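Superoxide dismutase (Anaplasma phagocytophilum, PDB 3JS4) probably catalyses the dismutation of superoxide radicals into oxygen and hydrogen peroxide, using an iron ion that is alternately reduced and oxidised. Local coordinates at residues 36-45 with 186-196; 177-185 with 216-224. All blocks are in the same frame, centred on the assembly; numbering follows the deposited sequence.

Contact 1. Residues 36-45 with 186-196. With FE (Fe (III) ion), chain E.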
loop_
_atom_site.group_PDB
_atom_site.type_symbol
_atom_site.label_atom_id
_atom_site.label_comp_id
_atom_site.label_asym_id
_atom_site.label_seq_id
_atom_site.Cartn_x
_atom_site.Cartn_y
_atom_site.Cartn_z
ATOM N N TYR A 36 -16.920 7.282 0.150
ATOM C CA TYR A 36 -15.532 7.756 -0.108
ATOM C C TYR A 36 -14.820 7.114 -1.303
ATOM O O TYR A 36 -14.010 7.754 -2.001
ATOM C CB TYR A 36 -14.689 7.604 1.174
ATOM C CG TYR A 36 -15.421 8.239 2.328
ATOM C CD1 TYR A 36 -15.657 9.615 2.323
ATOM C CD2 TYR A 36 -15.954 7.475 3.372
ATOM C CE1 TYR A 36 -16.367 10.236 3.333
ATOM C CE2 TYR A 36 -16.688 8.105 4.421
ATOM C CZ TYR A 36 -16.879 9.493 4.374
ATOM O OH TYR A 36 -17.570 10.192 5.345
ATOM N N ILE A 37 -15.079 5.831 -1.491
ATOM C CA ILE A 37 -14.670 5.119 -2.678
ATOM C C ILE A 37 -15.960 4.490 -3.153
ATOM O O ILE A 37 -16.583 3.720 -2.418
ATOM C CB ILE A 37 -13.632 4.023 -2.364
ATOM C CG1 ILE A 37 -12.345 4.636 -1.747
ATOM C CG2 ILE A 37 -13.336 3.199 -3.615
ATOM C CD1 ILE A 37 -11.479 5.420 -2.707
ATOM N N SER A 38 -16.383 4.848 -4.364
ATOM C CA SER A 38 -17.693 4.428 -4.837
ATOM C C SER A 38 -17.700 2.938 -5.123
ATOM O O SER A 38 -16.665 2.308 -5.276
ATOM C CB SER A 38 -18.092 5.196 -6.094
ATOM O OG SER A 38 -17.270 4.809 -7.186
ATOM N N SER A 39 -18.892 2.381 -5.218
ATOM C CA SER A 39 -19.031 0.979 -5.521
ATOM C C SER A 39 -18.344 0.618 -6.868
ATOM O O SER A 39 -17.589 -0.380 -6.978
ATOM C CB SER A 39 -20.531 0.651 -5.499
ATOM O OG SER A 39 -20.712 -0.638 -6.010
ATOM N N HIS A 40 -18.592 1.455 -7.873
ATOM C CA HIS A 40 -18.013 1.314 -9.208
ATOM C C HIS A 40 -16.467 1.365 -9.174
ATOM O O HIS A 40 -15.784 0.543 -9.804
ATOM C CB HIS A 40 -18.596 2.414 -10.108
ATOM C CG HIS A 40 -18.139 2.362 -11.537
ATOM N ND1 HIS A 40 -18.050 1.188 -12.258
ATOM C CD2 HIS A 40 -17.809 3.357 -12.400
ATOM C CE1 HIS A 40 -17.648 1.459 -13.491
ATOM N NE2 HIS A 40 -17.492 2.768 -13.600
ATOM N N LEU A 41 -15.930 2.320 -8.436
ATOM C CA LEU A 41 -14.467 2.464 -8.354
ATOM C C LEU A 41 -13.839 1.272 -7.637
ATOM O O LEU A 41 -12.831 0.721 -8.085
ATOM C CB LEU A 41 -14.090 3.772 -7.674
ATOM C CG LEU A 41 -12.607 4.041 -7.365
ATOM C CD1 LEU A 41 -11.746 3.895 -8.610
ATOM C CD2 LEU A 41 -12.527 5.458 -6.811
ATOM N N LEU A 42 -14.453 0.846 -6.541
ATOM C CA LEU A 42 -13.929 -0.316 -5.822
ATOM C C LEU A 42 -13.953 -1.560 -6.713
ATOM O O LEU A 42 -13.014 -2.371 -6.708
ATOM C CB LEU A 42 -14.747 -0.584 -4.549
ATOM C CG LEU A 42 -14.215 -1.723 -3.653
ATOM C CD1 LEU A 42 -12.725 -1.523 -3.254
ATOM C CD2 LEU A 42 -15.092 -1.855 -2.416
ATOM N N ASP A 43 -15.040 -1.716 -7.457
ATOM C CA ASP A 43 -15.197 -2.872 -8.333
ATOM C C ASP A 43 -14.111 -2.895 -9.417
ATOM O O ASP A 43 -13.431 -3.892 -9.612
ATOM C CB ASP A 43 -16.620 -2.908 -8.950
ATOM C CG ASP A 43 -16.790 -4.038 -9.959
ATOM O OD1 ASP A 43 -16.760 -5.222 -9.562
ATOM O OD2 ASP A 43 -16.942 -3.743 -11.160
ATOM N N ARG A 44 -13.944 -1.776 -10.109
ATOM C CA ARG A 44 -12.962 -1.691 -11.169
ATOM C C ARG A 44 -11.506 -1.841 -10.664
ATOM O O ARG A 44 -10.695 -2.541 -11.288
ATOM C CB ARG A 44 -13.188 -0.405 -11.966
ATOM C CG ARG A 44 -12.311 -0.243 -13.208
ATOM C CD ARG A 44 -12.420 -1.365 -14.252
ATOM N NE ARG A 44 -13.790 -1.749 -14.598
ATOM C CZ ARG A 44 -14.113 -2.480 -15.677
ATOM N NH1 ARG A 44 -13.169 -2.891 -16.524
ATOM N NH2 ARG A 44 -15.384 -2.778 -15.928
ATOM N N HIS A 45 -11.195 -1.251 -9.513
ATOM C CA HIS A 45 -9.836 -1.304 -8.982
ATOM C C HIS A 45 -9.500 -2.719 -8.518
ATOM O O HIS A 45 -8.427 -3.249 -8.806
ATOM C CB HIS A 45 -9.723 -0.327 -7.799
ATOM C CG HIS A 45 -8.315 0.002 -7.414
ATOM N ND1 HIS A 45 -8.013 1.001 -6.510
ATOM C CD2 HIS A 45 -7.128 -0.509 -7.824
ATOM C CE1 HIS A 45 -6.700 1.064 -6.354
ATOM N NE2 HIS A 45 -6.141 0.169 -7.145
ATOM N N ASP A 186 -2.420 4.047 -2.541
ATOM C CA ASP A 186 -2.212 3.959 -3.991
ATOM C C ASP A 186 -2.417 5.337 -4.615
ATOM O O ASP A 186 -3.493 5.945 -4.453
ATOM C CB ASP A 186 -3.280 2.985 -4.539
ATOM C CG ASP A 186 -3.044 2.553 -5.981
ATOM O OD1 ASP A 186 -2.146 3.067 -6.658
ATOM O OD2 ASP A 186 -3.809 1.690 -6.455
ATOM N N VAL A 187 -1.411 5.854 -5.319
ATOM C CA VAL A 187 -1.637 7.052 -6.136
ATOM C C VAL A 187 -1.538 6.855 -7.667
ATOM O O VAL A 187 -1.463 7.853 -8.425
ATOM C CB VAL A 187 -0.825 8.308 -5.641
ATOM C CG1 VAL A 187 -1.218 8.657 -4.173
ATOM C CG2 VAL A 187 0.652 8.122 -5.805
ATOM N N TRP A 188 -1.585 5.592 -8.129
ATOM C CA TRP A 188 -1.841 5.383 -9.544
ATOM C C TRP A 188 -3.152 6.086 -9.846
ATOM O O TRP A 188 -4.106 6.049 -9.028
ATOM C CB TRP A 188 -1.980 3.904 -9.896
ATOM C CG TRP A 188 -0.680 3.107 -9.992
ATOM C CD1 TRP A 188 0.225 2.866 -8.980
ATOM C CD2 TRP A 188 -0.202 2.394 -11.135
ATOM N NE1 TRP A 188 1.262 2.081 -9.442
ATOM C CE2 TRP A 188 1.014 1.759 -10.755
ATOM C CE3 TRP A 188 -0.695 2.205 -12.443
ATOM C CZ2 TRP A 188 1.760 0.967 -11.640
ATOM C CZ3 TRP A 188 0.060 1.412 -13.330
ATOM C CH2 TRP A 188 1.274 0.810 -12.918
ATOM N N GLU A 189 -3.239 6.706 -11.015
ATOM C CA GLU A 189 -4.454 7.449 -11.353
ATOM C C GLU A 189 -5.749 6.603 -11.273
ATOM O O GLU A 189 -6.798 7.114 -10.860
ATOM C CB GLU A 189 -4.320 8.083 -12.730
ATOM C CG GLU A 189 -3.252 9.207 -12.786
ATOM C CD GLU A 189 -3.246 9.927 -14.139
ATOM O OE1 GLU A 189 -3.063 9.248 -15.173
ATOM O OE2 GLU A 189 -3.382 11.170 -14.157
ATOM N N HIS A 190 -5.674 5.320 -11.630
ATOM C CA HIS A 190 -6.881 4.452 -11.512
ATOM C C HIS A 190 -7.413 4.281 -10.091
ATOM O O HIS A 190 -8.576 3.838 -9.917
ATOM C CB HIS A 190 -6.651 3.071 -12.160
ATOM C CG HIS A 190 -5.672 2.214 -11.420
ATOM N ND1 HIS A 190 -4.420 1.911 -11.914
ATOM C CD2 HIS A 190 -5.774 1.567 -10.228
ATOM C CE1 HIS A 190 -3.783 1.137 -11.051
ATOM N NE2 HIS A 190 -4.579 0.917 -10.018
ATOM N N ALA A 191 -6.605 4.628 -9.076
ATOM C CA ALA A 191 -7.049 4.468 -7.679
ATOM C C ALA A 191 -8.150 5.444 -7.350
ATOM O O ALA A 191 -8.941 5.218 -6.427
ATOM C CB ALA A 191 -5.897 4.660 -6.688
ATOM N N TYR A 192 -8.184 6.557 -8.083
ATOM C CA TYR A 192 -9.088 7.617 -7.704
ATOM C C TYR A 192 -9.845 8.248 -8.876
ATOM O O TYR A 192 -10.836 8.942 -8.654
ATOM C CB TYR A 192 -8.308 8.685 -6.924
ATOM C CG TYR A 192 -7.141 9.319 -7.683
ATOM C CD1 TYR A 192 -7.339 10.349 -8.588
ATOM C CD2 TYR A 192 -5.823 8.874 -7.481
ATOM C CE1 TYR A 192 -6.237 10.961 -9.255
ATOM C CE2 TYR A 192 -4.748 9.450 -8.149
ATOM C CZ TYR A 192 -4.951 10.490 -9.020
ATOM O OH TYR A 192 -3.844 11.019 -9.659
ATOM N N TYR A 193 -9.415 8.002 -10.113
ATOM C CA TYR A 193 -9.960 8.786 -11.244
ATOM C C TYR A 193 -11.495 8.772 -11.372
ATOM O O TYR A 193 -12.129 9.816 -11.612
ATOM C CB TYR A 193 -9.367 8.349 -12.585
ATOM C CG TYR A 193 -9.148 9.559 -13.458
ATOM C CD1 TYR A 193 -8.012 10.348 -13.290
ATOM C CD2 TYR A 193 -10.095 9.941 -14.404
ATOM C CE1 TYR A 193 -7.812 11.468 -14.052
ATOM C CE2 TYR A 193 -9.898 11.051 -15.183
ATOM C CZ TYR A 193 -8.756 11.808 -14.998
ATOM O OH TYR A 193 -8.558 12.926 -15.738
ATOM N N LEU A 194 -12.083 7.592 -11.240
ATOM C CA LEU A 194 -13.529 7.449 -11.490
ATOM C C LEU A 194 -14.362 8.313 -10.538
ATOM O O LEU A 194 -15.451 8.764 -10.900
ATOM C CB LEU A 194 -13.958 5.974 -11.425
ATOM C CG LEU A 194 -13.659 5.108 -12.678
ATOM C CD1 LEU A 194 -13.999 3.594 -12.409
ATOM C CD2 LEU A 194 -14.412 5.652 -13.938
ATOM N N ASP A 195 -13.837 8.545 -9.328
ATOM C CA ASP A 195 -14.558 9.297 -8.307
ATOM C C ASP A 195 -14.077 10.750 -8.204
ATOM O O ASP A 195 -14.880 11.622 -7.951
ATOM C CB ASP A 195 -14.426 8.633 -6.925
ATOM C CG ASP A 195 -15.312 7.418 -6.750
ATOM O OD1 ASP A 195 -15.927 6.922 -7.726
ATOM O OD2 ASP A 195 -15.340 6.919 -5.603
ATOM N N TYR A 196 -12.773 10.988 -8.360
ATOM C CA TYR A 196 -12.144 12.327 -8.128
ATOM C C TYR A 196 -11.461 12.946 -9.357
ATOM O O TYR A 196 -10.872 14.018 -9.263
ATOM C CB TYR A 196 -11.137 12.243 -6.959
ATOM C CG TYR A 196 -11.793 11.720 -5.705
ATOM C CD1 TYR A 196 -12.521 12.585 -4.889
ATOM C CD2 TYR A 196 -11.751 10.346 -5.375
ATOM C CE1 TYR A 196 -13.167 12.125 -3.760
ATOM C CE2 TYR A 196 -12.399 9.868 -4.232
ATOM C CZ TYR A 196 -13.107 10.767 -3.435
ATOM O OH TYR A 196 -13.775 10.347 -2.310
HETATM FE FE FE E . -3.998 0.321 -7.953
HETATM O O HOH W 1 -9.183 2.813 -4.819
HETATM O O HOH W 2 -1.824 0.520 -8.500
#

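Contact 2. Residues 177-185 with 216-224. With NA (sodium ion), chain F.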
loop_
_atom_site.group_PDB
_atom_site.type_symbol
_atom_site.label_atom_id
_atom_site.label_comp_id
_atom_site.label_asym_id
_atom_site.label_seq_id
_atom_site.Cartn_x
_atom_site.Cartn_y
_atom_site.Cartn_z
ATOM N N GLN A 177 16.189 -2.025 2.867
ATOM C CA GLN A 177 16.550 -2.584 4.163
ATOM C C GLN A 177 16.263 -1.541 5.249
ATOM O O GLN A 177 16.471 -0.341 5.026
ATOM C CB GLN A 177 18.036 -3.000 4.181
ATOM N N GLY A 178 15.774 -1.995 6.405
ATOM C CA GLY A 178 15.564 -1.122 7.568
ATOM C C GLY A 178 14.346 -0.210 7.498
ATOM O O GLY A 178 14.293 0.803 8.188
ATOM N N GLN A 179 13.360 -0.583 6.683
ATOM C CA GLN A 179 12.180 0.231 6.472
ATOM C C GLN A 179 10.926 -0.653 6.522
ATOM O O GLN A 179 10.641 -1.400 5.571
ATOM C CB GLN A 179 12.304 0.923 5.115
ATOM C CG GLN A 179 11.413 2.106 4.933
ATOM C CD GLN A 179 11.641 2.800 3.603
ATOM O OE1 GLN A 179 12.173 3.918 3.561
ATOM N NE2 GLN A 179 11.249 2.146 2.508
ATOM N N LEU A 180 10.208 -0.614 7.644
ATOM C CA LEU A 180 9.071 -1.512 7.833
ATOM C C LEU A 180 7.784 -0.812 7.382
ATOM O O LEU A 180 7.421 0.216 7.950
ATOM C CB LEU A 180 8.966 -1.954 9.302
ATOM C CG LEU A 180 7.713 -2.735 9.715
ATOM C CD1 LEU A 180 7.821 -4.220 9.365
ATOM C CD2 LEU A 180 7.442 -2.559 11.205
ATOM N N PRO A 181 7.104 -1.355 6.351
ATOM C CA PRO A 181 5.870 -0.683 5.894
ATOM C C PRO A 181 4.736 -0.888 6.888
ATOM O O PRO A 181 4.598 -1.983 7.448
ATOM C CB PRO A 181 5.542 -1.378 4.561
ATOM C CG PRO A 181 6.237 -2.712 4.621
ATOM C CD PRO A 181 7.440 -2.545 5.535
ATOM N N LEU A 182 3.931 0.155 7.086
ATOM C CA LEU A 182 2.813 0.132 8.029
ATOM C C LEU A 182 1.453 0.359 7.385
ATOM O O LEU A 182 0.451 -0.211 7.831
ATOM C CB LEU A 182 3.019 1.169 9.140
ATOM C CG LEU A 182 4.339 1.145 9.926
ATOM C CD1 LEU A 182 4.424 2.340 10.900
ATOM C CD2 LEU A 182 4.538 -0.188 10.680
ATOM N N ALA A 183 1.420 1.232 6.373
ATOM C CA ALA A 183 0.199 1.513 5.595
ATOM C C ALA A 183 0.582 2.126 4.262
ATOM O O ALA A 183 1.643 2.753 4.146
ATOM C CB ALA A 183 -0.739 2.468 6.364
ATOM N N THR A 184 -0.282 1.961 3.252
ATOM C CA THR A 184 -0.024 2.567 1.962
ATOM C C THR A 184 -1.305 3.176 1.383
ATOM O O THR A 184 -2.417 2.746 1.692
ATOM C CB THR A 184 0.626 1.573 0.936
ATOM O OG1 THR A 184 1.102 2.281 -0.216
ATOM C CG2 THR A 184 -0.364 0.503 0.464
ATOM N N MET A 185 -1.100 4.177 0.542
ATOM C CA MET A 185 -2.123 4.808 -0.263
ATOM C C MET A 185 -1.665 4.769 -1.726
ATOM O O MET A 185 -0.626 5.351 -2.090
ATOM C CB MET A 185 -2.304 6.257 0.184
ATOM C CG MET A 185 -3.230 7.053 -0.734
ATOM S SD MET A 185 -3.427 8.782 -0.237
ATOM C CE MET A 185 -1.785 9.461 -0.546
ATOM N N PHE A 216 -4.578 -1.074 11.739
ATOM C CA PHE A 216 -3.596 -1.825 10.962
ATOM C C PHE A 216 -2.167 -1.367 11.306
ATOM O O PHE A 216 -1.313 -2.183 11.668
ATOM C CB PHE A 216 -3.898 -1.738 9.459
ATOM C CG PHE A 216 -3.045 -2.648 8.602
ATOM C CD1 PHE A 216 -3.114 -4.037 8.747
ATOM C CD2 PHE A 216 -2.189 -2.114 7.641
ATOM C CE1 PHE A 216 -2.333 -4.882 7.943
ATOM C CE2 PHE A 216 -1.412 -2.933 6.836
ATOM C CZ PHE A 216 -1.478 -4.314 6.977
ATOM N N VAL A 217 -1.919 -0.064 11.205
ATOM C CA VAL A 217 -0.648 0.554 11.575
ATOM C C VAL A 217 -0.153 0.112 12.955
ATOM O O VAL A 217 0.974 -0.394 13.089
ATOM C CB VAL A 217 -0.786 2.089 11.567
ATOM C CG1 VAL A 217 0.541 2.745 11.918
ATOM C CG2 VAL A 217 -1.292 2.570 10.206
ATOM N N LEU A 218 -1.003 0.315 13.967
ATOM C CA LEU A 218 -0.697 -0.058 15.347
ATOM C C LEU A 218 -0.385 -1.532 15.481
ATOM O O LEU A 218 0.645 -1.899 16.064
ATOM C CB LEU A 218 -1.851 0.334 16.285
ATOM C CG LEU A 218 -1.710 0.027 17.777
ATOM C CD1 LEU A 218 -0.476 0.712 18.388
ATOM C CD2 LEU A 218 -2.996 0.413 18.543
ATOM N N GLY A 219 -1.258 -2.362 14.912
ATOM C CA GLY A 219 -1.107 -3.808 14.949
ATOM C C GLY A 219 0.218 -4.282 14.382
ATOM O O GLY A 219 0.837 -5.195 14.936
ATOM N N ARG A 220 0.665 -3.660 13.289
ATOM C CA ARG A 220 1.950 -4.005 12.692
ATOM C C ARG A 220 3.166 -3.564 13.511
ATOM O O ARG A 220 4.162 -4.294 13.557
ATOM C CB ARG A 220 2.047 -3.501 11.260
ATOM C CG ARG A 220 1.275 -4.389 10.296
ATOM C CD ARG A 220 1.421 -3.923 8.874
ATOM N NE ARG A 220 2.809 -3.887 8.391
ATOM C CZ ARG A 220 3.519 -4.943 7.989
ATOM N NH1 ARG A 220 3.024 -6.174 8.056
ATOM N NH2 ARG A 220 4.745 -4.763 7.531
ATOM N N LEU A 221 3.088 -2.392 14.141
ATOM C CA LEU A 221 4.120 -1.928 15.083
ATOM C C LEU A 221 4.225 -2.786 16.344
ATOM O O LEU A 221 5.319 -2.939 16.909
ATOM C CB LEU A 221 3.860 -0.481 15.501
ATOM C CG LEU A 221 4.137 0.604 14.466
ATOM C CD1 LEU A 221 3.479 1.895 14.916
ATOM C CD2 LEU A 221 5.647 0.813 14.271
ATOM N N GLU A 222 3.090 -3.316 16.799
ATOM C CA GLU A 222 3.067 -4.291 17.898
ATOM C C GLU A 222 3.667 -5.638 17.477
ATOM O O GLU A 222 4.482 -6.204 18.217
ATOM C CB GLU A 222 1.648 -4.474 18.445
ATOM C CG GLU A 222 1.121 -3.239 19.165
ATOM C CD GLU A 222 -0.356 -3.325 19.502
ATOM O OE1 GLU A 222 -1.076 -4.109 18.842
ATOM O OE2 GLU A 222 -0.800 -2.597 20.425
ATOM N N ASP A 223 3.286 -6.132 16.294
ATOM C CA ASP A 223 3.897 -7.346 15.733
ATOM C C ASP A 223 5.430 -7.228 15.621
ATOM O O ASP A 223 6.144 -8.125 16.051
ATOM C CB ASP A 223 3.298 -7.721 14.365
ATOM C CG ASP A 223 1.813 -8.080 14.438
ATOM O OD1 ASP A 223 1.241 -8.145 15.550
ATOM O OD2 ASP A 223 1.206 -8.285 13.361
ATOM N N ALA A 224 5.927 -6.116 15.069
ATOM C CA ALA A 224 7.370 -5.889 14.951
ATOM C C ALA A 224 8.063 -5.600 16.299
ATOM O O ALA A 224 9.286 -5.490 16.359
ATOM C CB ALA A 224 7.661 -4.790 13.943
HETATM NA NA NA F . 11.995 -2.942 4.056
HETATM O O HOH W 3 13.185 -3.580 5.906
HETATM O O HOH W 4 10.405 -4.523 4.593
#

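Contact 1. Residues 36-45 with 186-196
His-45, Asp-186 and His-190 meet at one ferric ion, and with His-101 and a water as fifth ligand they complete the three-histidine, one-aspartate site of the iron/manganese superoxide dismutases, built where the alpha-hairpin domain faces the C-terminal domain. The helix starting at Ser-39 supplies His-45, whose NE2 binds the iron at 2.3 Å. Asp-186 OD2 approaches near the plane of that imidazole, while the edge of His-190 is turned toward its face in an offset edge-to-face pair, planes 77° apart. The short separations among these ligand atoms reflect the shared metal and are not hydrogen bonds. At the opposite nitrogen, and in the plane of the ring, ND1 donates to a water at 2.7 Å that in turn donates to Ala-191 O, so a buried N-H is satisfied through a bridge which, together with the iron bond at NE2, should limit the ring's rotation. Asp-186 OD1 accepts from Trp-188 N, which comes from above the carboxylate plane and closes an Asx turn, and weakly from the iron-bound water.

Farther from the metal, one carboxylate serves the start of the helix. Asp-195 receives Ser-38 N at OD2 (2.6 Å) and Ser-38 OG at OD1 (2.6 Å), each on a syn lone pair, and its flat group is thereby held at both oxygens. With chi1 at 69°, Ser-38 OG stays close enough to its own helix to accept from Leu-41 N as an N-cap. Between these polar ends Leu-41 wedges its CD1 against His-190 O and its CD2 against the Asp-195 carboxylate, and Leu-194 CD1 lies over a face of the His-40 ring. Two residues before Ser-38, the carbonyl of Tyr-36 accepts from the phenol OH of Tyr-196 at 2.6 Å, the donor 17° off the carbonyl plane.

Contact 2. Residues 177-185 with 216-224
The guanidinium of Arg-220 turns its edge to Pro-181 O, which lies in the plane of the group, while the methyl Leu-180 CD1 approaches obliquely. The ring of Phe-216 has Arg-220 CD over one face, 3.4 Å above the plane, and meets Phe-103 edge-to-face; Leu-182 O comes to it obliquely, 3.3 Å from CD2. The grip on Pro-181 is side-on: Arg-220 NE and NH2 both donate to the one carbonyl oxygen, each at 2.8 Å, with N-H...O angles of 143° and 141°. A bend in the arginine chain at chi3 (59°) swings the guanidinium across to the strand after CD has passed over the phenyl ring.

This is strand-on-helix packing within the C-terminal domain. Strand 179-186, at an edge of the three-stranded antiparallel sheet, runs nearly antiparallel to helix 214-223, the short segment axes 7.3 Å apart. A classic beta bulge places both Leu-182 and Ala-183 opposite Leu-153 of the central strand. Both bulge residues also touch the helix: Leu-182 spreads CD1 and CD2 against Leu-221, crossing it at about a right angle, and Ala-183 CB meets Val-217 CG2 at 3.9 Å. At the other end of the contact, Leu-180 CD2 rests on Ala-224 CB at 3.5 Å. Gln-179 O binds a sodium ion with Pro-173 and Thr-176.

Leu-182 O is buried with no hydrogen-bonding partner in the model, packed by carbons of Phe-216, Val-217 and Arg-220. Of these two neighbouring carbonyls, the arginine therefore serves Pro-181 alone: its two donors hold the NE/NH2 edge against the strand and would be expected to polarise that carbonyl.

Overall arrangement
The two contacts lie on opposite sides of the chain's centre, about 24 Å apart between their centres, yet they are continuous in sequence: strand 179-186 packs on helix 214-223 in contact 2 and then delivers its last residue to the iron in contact 1. Both are partly buried. Contact 1 joins the two family domains through metal bonds, a water bridge and a doubly engaged carboxylate, with its exposed residues on the flank away from the iron. Contact 2 stays inside the C-terminal domain, mostly apolar, with one arginine grip as its direct polar link. Each also holds a metal, but only the iron is shared across both segments; of segments 177-185 and 216-224 only the former reaches the sodium, through one backbone oxygen.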